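Local atomic coordinates of mannose-6-phosphate isomerase (Helicobacter pylori, PDB entry 2QH5), a protein that probably makes GDP-mannose from mannose 1-phosphate and GTP, the guanylyltransferase activity expected of the nucleotidyl transferase domain crystallised here, and may also act as an isomerase. Residues A98-P111 and S188-D200. Numbering follows the deposited sequence.
Sequences ALMSDKEDLLIVTP and SGMFVFQAGVFLD
Val109 points its CG2 at the Phe193 ring, 3.8 Å from CE1 and nearly as close to CZ. Leu107 comes to the same ring obliquely, with CB 4.1 Å from CD1. On the ring's far side, Phe198 CD2 of helix 195-205 lies 3.7 Å above the face, offset toward its rim. Val109 also meets Phe191, and its CG1 sits at that ring's edge. CG1 is anti to the backbone N (chi1 175°), which turns CG2 toward Phe193 instead. On the other sheet face, Ile108 CG2 touches Val192 CG2, and Leu106 CD2 rests on Gln194 CB.

The strands run antiparallel, and four backbone hydrogen bonds join Leu107 to Phe193 and Val109 to Phe191. Past the strand, Ala195 N donates a hydrogen bond to Asp105 O, and Gly196 N one to Lys103 O. The first turn of helix 195-205 is thus tied to the 102-105 beta turn. Gln194 is the N-cap, its OE1 weakly accepting from Val197 N. Further on, Leu199 CD2 packs on Ala98 CB at 3.8 Å. Strand 5-10 flanks strand 106-111 on its other edge. This is the central mixed sheet of a GT-A type, Rossmann-like nucleotidyl transferase domain, where an antiparallel strand joins the parallel ones.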
loop_
_atom_site.group_PDB
_atom_site.type_symbol
_atom_site.label_atom_id
_atom_site.label_comp_id
_atom_site.label_asym_id
_atom_site.label_seq_id
_atom_site.Cartn_x
_atom_site.Cartn_y
_atom_site.Cartn_z
ATOM N N ALA A 98 -5.545 8.666 1.778
ATOM C CA ALA A 98 -5.923 9.000 3.145
ATOM C C ALA A 98 -6.727 10.302 3.204
ATOM O O ALA A 98 -7.670 10.413 3.982
ATOM C CB ALA A 98 -4.687 9.097 4.018
ATOM N N LEU A 99 -6.364 11.277 2.370
ATOM C CA LEU A 99 -7.100 12.538 2.287
ATOM C C LEU A 99 -8.478 12.350 1.641
ATOM O O LEU A 99 -9.391 13.125 1.899
ATOM C CB LEU A 99 -6.302 13.614 1.536
ATOM C CG LEU A 99 -4.976 14.149 2.116
ATOM C CD1 LEU A 99 -4.263 14.955 1.066
ATOM C CD2 LEU A 99 -5.113 14.972 3.410
ATOM N N MET A 100 -8.619 11.311 0.814
ATOM C CA MET A 100 -9.918 10.927 0.252
ATOM C C MET A 100 -10.729 10.074 1.227
ATOM O O MET A 100 -11.753 9.505 0.848
ATOM C CB MET A 100 -9.740 10.147 -1.058
ATOM C CG MET A 100 -9.360 10.983 -2.260
ATOM S SD MET A 100 -8.804 10.011 -3.687
ATOM C CE MET A 100 -7.198 10.768 -3.849
ATOM N N SER A 101 -10.274 9.974 2.474
ATOM C CA SER A 101 -10.928 9.118 3.464
ATOM C C SER A 101 -11.384 9.874 4.708
ATOM O O SER A 101 -10.980 11.016 4.941
ATOM C CB SER A 101 -9.990 7.980 3.869
ATOM O OG SER A 101 -9.748 7.125 2.774
ATOM N N ASP A 102 -12.242 9.237 5.500
ATOM C CA ASP A 102 -12.567 9.743 6.830
ATOM C C ASP A 102 -11.371 9.465 7.718
ATOM O O ASP A 102 -10.830 8.356 7.698
ATOM C CB ASP A 102 -13.801 9.040 7.407
ATOM C CG ASP A 102 -15.110 9.606 6.876
ATOM O OD1 ASP A 102 -15.125 10.765 6.398
ATOM O OD2 ASP A 102 -16.133 8.888 6.952
ATOM N N LYS A 103 -10.950 10.472 8.481
ATOM C CA LYS A 103 -9.858 10.322 9.445
ATOM C C LYS A 103 -9.967 9.035 10.256
ATOM O O LYS A 103 -8.983 8.337 10.450
ATOM C CB LYS A 103 -9.813 11.522 10.400
ATOM C CG LYS A 103 -8.696 12.536 10.136
ATOM C CD LYS A 103 -8.991 13.462 8.970
ATOM C CE LYS A 103 -8.498 14.883 9.257
ATOM N NZ LYS A 103 -7.046 14.970 9.606
ATOM N N GLU A 104 -11.180 8.718 10.695
ATOM C CA GLU A 104 -11.415 7.603 11.604
ATOM C C GLU A 104 -11.370 6.223 10.971
ATOM O O GLU A 104 -11.250 5.223 11.680
ATOM C CB GLU A 104 -12.754 7.773 12.339
ATOM C CG GLU A 104 -13.981 7.918 11.438
ATOM C CD GLU A 104 -14.426 9.365 11.278
ATOM O OE1 GLU A 104 -13.962 10.227 12.060
ATOM O OE2 GLU A 104 -15.248 9.636 10.374
ATOM N N ASP A 105 -11.480 6.141 9.651
ATOM C CA ASP A 105 -11.571 4.819 9.040
ATOM C C ASP A 105 -10.202 4.193 8.781
ATOM O O ASP A 105 -9.192 4.888 8.759
ATOM C CB ASP A 105 -12.562 4.770 7.850
ATOM C CG ASP A 105 -12.042 5.422 6.584
ATOM O OD1 ASP A 105 -12.727 6.334 6.069
ATOM O OD2 ASP A 105 -10.990 4.997 6.068
ATOM N N LEU A 106 -10.178 2.874 8.639
ATOM C CA LEU A 106 -8.929 2.120 8.615
ATOM C C LEU A 106 -8.564 1.744 7.202
ATOM O O LEU A 106 -9.419 1.350 6.411
ATOM C CB LEU A 106 -9.030 0.850 9.475
ATOM C CG LEU A 106 -9.307 1.015 10.976
ATOM C CD1 LEU A 106 -9.867 -0.273 11.566
ATOM C CD2 LEU A 106 -8.070 1.482 11.749
ATOM N N LEU A 107 -7.277 1.851 6.906
ATOM C CA LEU A 107 -6.769 1.690 5.566
ATOM C C LEU A 107 -5.915 0.451 5.496
ATOM O O LEU A 107 -4.972 0.301 6.264
ATOM C CB LEU A 107 -5.919 2.904 5.188
ATOM C CG LEU A 107 -6.459 4.076 4.371
ATOM C CD1 LEU A 107 -7.848 4.489 4.760
ATOM C CD2 LEU A 107 -5.490 5.246 4.520
ATOM N N ILE A 108 -6.255 -0.437 4.572
ATOM C CA ILE A 108 -5.443 -1.600 4.278
ATOM C C ILE A 108 -4.809 -1.340 2.916
ATOM O O ILE A 108 -5.495 -1.398 1.896
ATOM C CB ILE A 108 -6.297 -2.887 4.247
ATOM C CG1 ILE A 108 -7.015 -3.093 5.580
ATOM C CG2 ILE A 108 -5.441 -4.117 3.923
ATOM C CD1 ILE A 108 -8.047 -4.202 5.547
ATOM N N VAL A 109 -3.507 -1.045 2.919
ATOM C CA VAL A 109 -2.761 -0.623 1.727
ATOM C C VAL A 109 -2.008 -1.805 1.124
ATOM O O VAL A 109 -1.107 -2.354 1.744
ATOM C CB VAL A 109 -1.768 0.519 2.069
ATOM C CG1 VAL A 109 -0.902 0.867 0.877
ATOM C CG2 VAL A 109 -2.515 1.751 2.556
ATOM N N THR A 110 -2.387 -2.189 -0.094
ATOM C CA THR A 110 -1.947 -3.453 -0.693
ATOM C C THR A 110 -1.490 -3.272 -2.132
ATOM O O THR A 110 -2.307 -2.970 -2.993
ATOM C CB THR A 110 -3.103 -4.506 -0.687
ATOM O OG1 THR A 110 -4.288 -3.955 -1.294
ATOM C CG2 THR A 110 -3.441 -4.918 0.732
ATOM N N PRO A 111 -0.187 -3.465 -2.406
ATOM C CA PRO A 111 0.280 -3.446 -3.795
ATOM C C PRO A 111 -0.352 -4.571 -4.621
ATOM O O PRO A 111 -0.659 -5.630 -4.087
ATOM C CB PRO A 111 1.798 -3.654 -3.662
ATOM C CG PRO A 111 2.121 -3.267 -2.255
ATOM C CD PRO A 111 0.921 -3.692 -1.462
ATOM N N SER A 188 7.069 -6.195 3.226
ATOM C CA SER A 188 6.160 -6.690 2.204
ATOM C C SER A 188 5.699 -5.569 1.290
ATOM O O SER A 188 5.319 -5.810 0.147
ATOM C CB SER A 188 4.944 -7.352 2.843
ATOM O OG SER A 188 4.077 -6.377 3.388
ATOM N N GLY A 189 5.737 -4.342 1.794
ATOM C CA GLY A 189 5.219 -3.200 1.055
ATOM C C GLY A 189 3.748 -2.971 1.337
ATOM O O GLY A 189 3.207 -1.949 0.941
ATOM N N MET A 190 3.104 -3.926 2.012
ATOM C CA MET A 190 1.726 -3.772 2.510
ATOM C C MET A 190 1.720 -2.978 3.814
ATOM O O MET A 190 2.733 -2.942 4.510
ATOM C CB MET A 190 1.088 -5.129 2.782
ATOM C CG MET A 190 1.155 -6.133 1.651
ATOM S SD MET A 190 0.289 -7.642 2.107
ATOM C CE MET A 190 -1.100 -6.970 3.035
ATOM N N PHE A 191 0.581 -2.369 4.156
ATOM C CA PHE A 191 0.481 -1.497 5.329
ATOM C C PHE A 191 -0.940 -1.413 5.827
ATOM O O PHE A 191 -1.866 -1.442 5.031
ATOM C CB PHE A 191 0.930 -0.065 5.015
ATOM C CG PHE A 191 2.371 0.059 4.651
ATOM C CD1 PHE A 191 2.741 0.328 3.341
ATOM C CD2 PHE A 191 3.363 -0.104 5.609
ATOM C CE1 PHE A 191 4.073 0.424 2.990
ATOM C CE2 PHE A 191 4.702 -0.010 5.267
ATOM C CZ PHE A 191 5.059 0.258 3.956
ATOM N N VAL A 192 -1.109 -1.297 7.145
ATOM C CA VAL A 192 -2.408 -0.987 7.748
ATOM C C VAL A 192 -2.214 0.128 8.764
ATOM O O VAL A 192 -1.214 0.154 9.476
ATOM C CB VAL A 192 -3.082 -2.219 8.429
ATOM C CG1 VAL A 192 -4.468 -1.853 8.957
ATOM C CG2 VAL A 192 -3.197 -3.399 7.459
ATOM N N PHE A 193 -3.153 1.067 8.789
ATOM C CA PHE A 193 -3.160 2.196 9.720
ATOM C C PHE A 193 -4.474 2.936 9.574
ATOM O O PHE A 193 -5.142 2.818 8.546
ATOM C CB PHE A 193 -1.995 3.188 9.494
ATOM C CG PHE A 193 -1.474 3.248 8.068
ATOM C CD1 PHE A 193 -2.279 3.689 7.015
ATOM C CD2 PHE A 193 -0.156 2.886 7.791
ATOM C CE1 PHE A 193 -1.787 3.741 5.720
ATOM C CE2 PHE A 193 0.353 2.944 6.495
ATOM C CZ PHE A 193 -0.460 3.358 5.456
ATOM N N GLN A 194 -4.854 3.690 10.598
ATOM C CA GLN A 194 -5.982 4.592 10.473
ATOM C C GLN A 194 -5.538 5.798 9.636
ATOM O O GLN A 194 -4.366 6.182 9.676
ATOM C CB GLN A 194 -6.450 5.028 11.855
ATOM C CG GLN A 194 -7.741 5.799 11.865
ATOM C CD GLN A 194 -7.831 6.746 13.031
ATOM O OE1 GLN A 194 -7.152 7.780 13.073
ATOM N NE2 GLN A 194 -8.675 6.404 13.994
ATOM N N ALA A 195 -6.466 6.371 8.868
ATOM C CA ALA A 195 -6.167 7.491 7.975
ATOM C C ALA A 195 -5.622 8.697 8.739
ATOM O O ALA A 195 -4.597 9.271 8.360
ATOM C CB ALA A 195 -7.400 7.873 7.179
ATOM N N GLY A 196 -6.302 9.048 9.826
ATOM C CA GLY A 196 -5.921 10.167 10.687
ATOM C C GLY A 196 -4.542 10.085 11.306
ATOM O O GLY A 196 -3.787 11.056 11.246
ATOM N N VAL A 197 -4.211 8.940 11.909
ATOM C CA VAL A 197 -2.867 8.731 12.459
ATOM C C VAL A 197 -1.794 8.697 11.372
ATOM O O VAL A 197 -0.695 9.231 11.573
ATOM C CB VAL A 197 -2.775 7.497 13.443
ATOM C CG1 VAL A 197 -4.032 6.678 13.411
ATOM C CG2 VAL A 197 -1.523 6.624 13.193
ATOM N N PHE A 198 -2.112 8.098 10.222
ATOM C CA PHE A 198 -1.201 8.174 9.080
ATOM C C PHE A 198 -0.902 9.630 8.702
ATOM O O PHE A 198 0.258 9.996 8.514
ATOM C CB PHE A 198 -1.719 7.429 7.850
ATOM C CG PHE A 198 -0.882 7.667 6.627
ATOM C CD1 PHE A 198 -1.217 8.659 5.719
ATOM C CD2 PHE A 198 0.280 6.936 6.417
ATOM C CE1 PHE A 198 -0.438 8.902 4.615
ATOM C CE2 PHE A 198 1.071 7.172 5.308
ATOM C CZ PHE A 198 0.717 8.160 4.404
ATOM N N LEU A 199 -1.946 10.450 8.586
ATOM C CA LEU A 199 -1.762 11.847 8.207
ATOM C C LEU A 199 -1.079 12.668 9.297
ATOM O O LEU A 199 -0.420 13.668 9.000
ATOM C CB LEU A 199 -3.091 12.483 7.784
ATOM C CG LEU A 199 -3.718 11.869 6.524
ATOM C CD1 LEU A 199 -5.166 12.301 6.352
ATOM C CD2 LEU A 199 -2.895 12.180 5.272
ATOM N N ASP A 200 -1.234 12.245 10.552
ATOM C CA ASP A 200 -0.571 12.906 11.677
ATOM C C ASP A 200 0.913 12.578 11.686
ATOM O O ASP A 200 1.749 13.455 11.912
ATOM C CB ASP A 200 -1.205 12.489 13.001
ATOM C CG ASP A 200 -2.548 13.152 13.241
ATOM O OD1 ASP A 200 -3.227 12.784 14.228
ATOM O OD2 ASP A 200 -2.929 14.039 12.447
#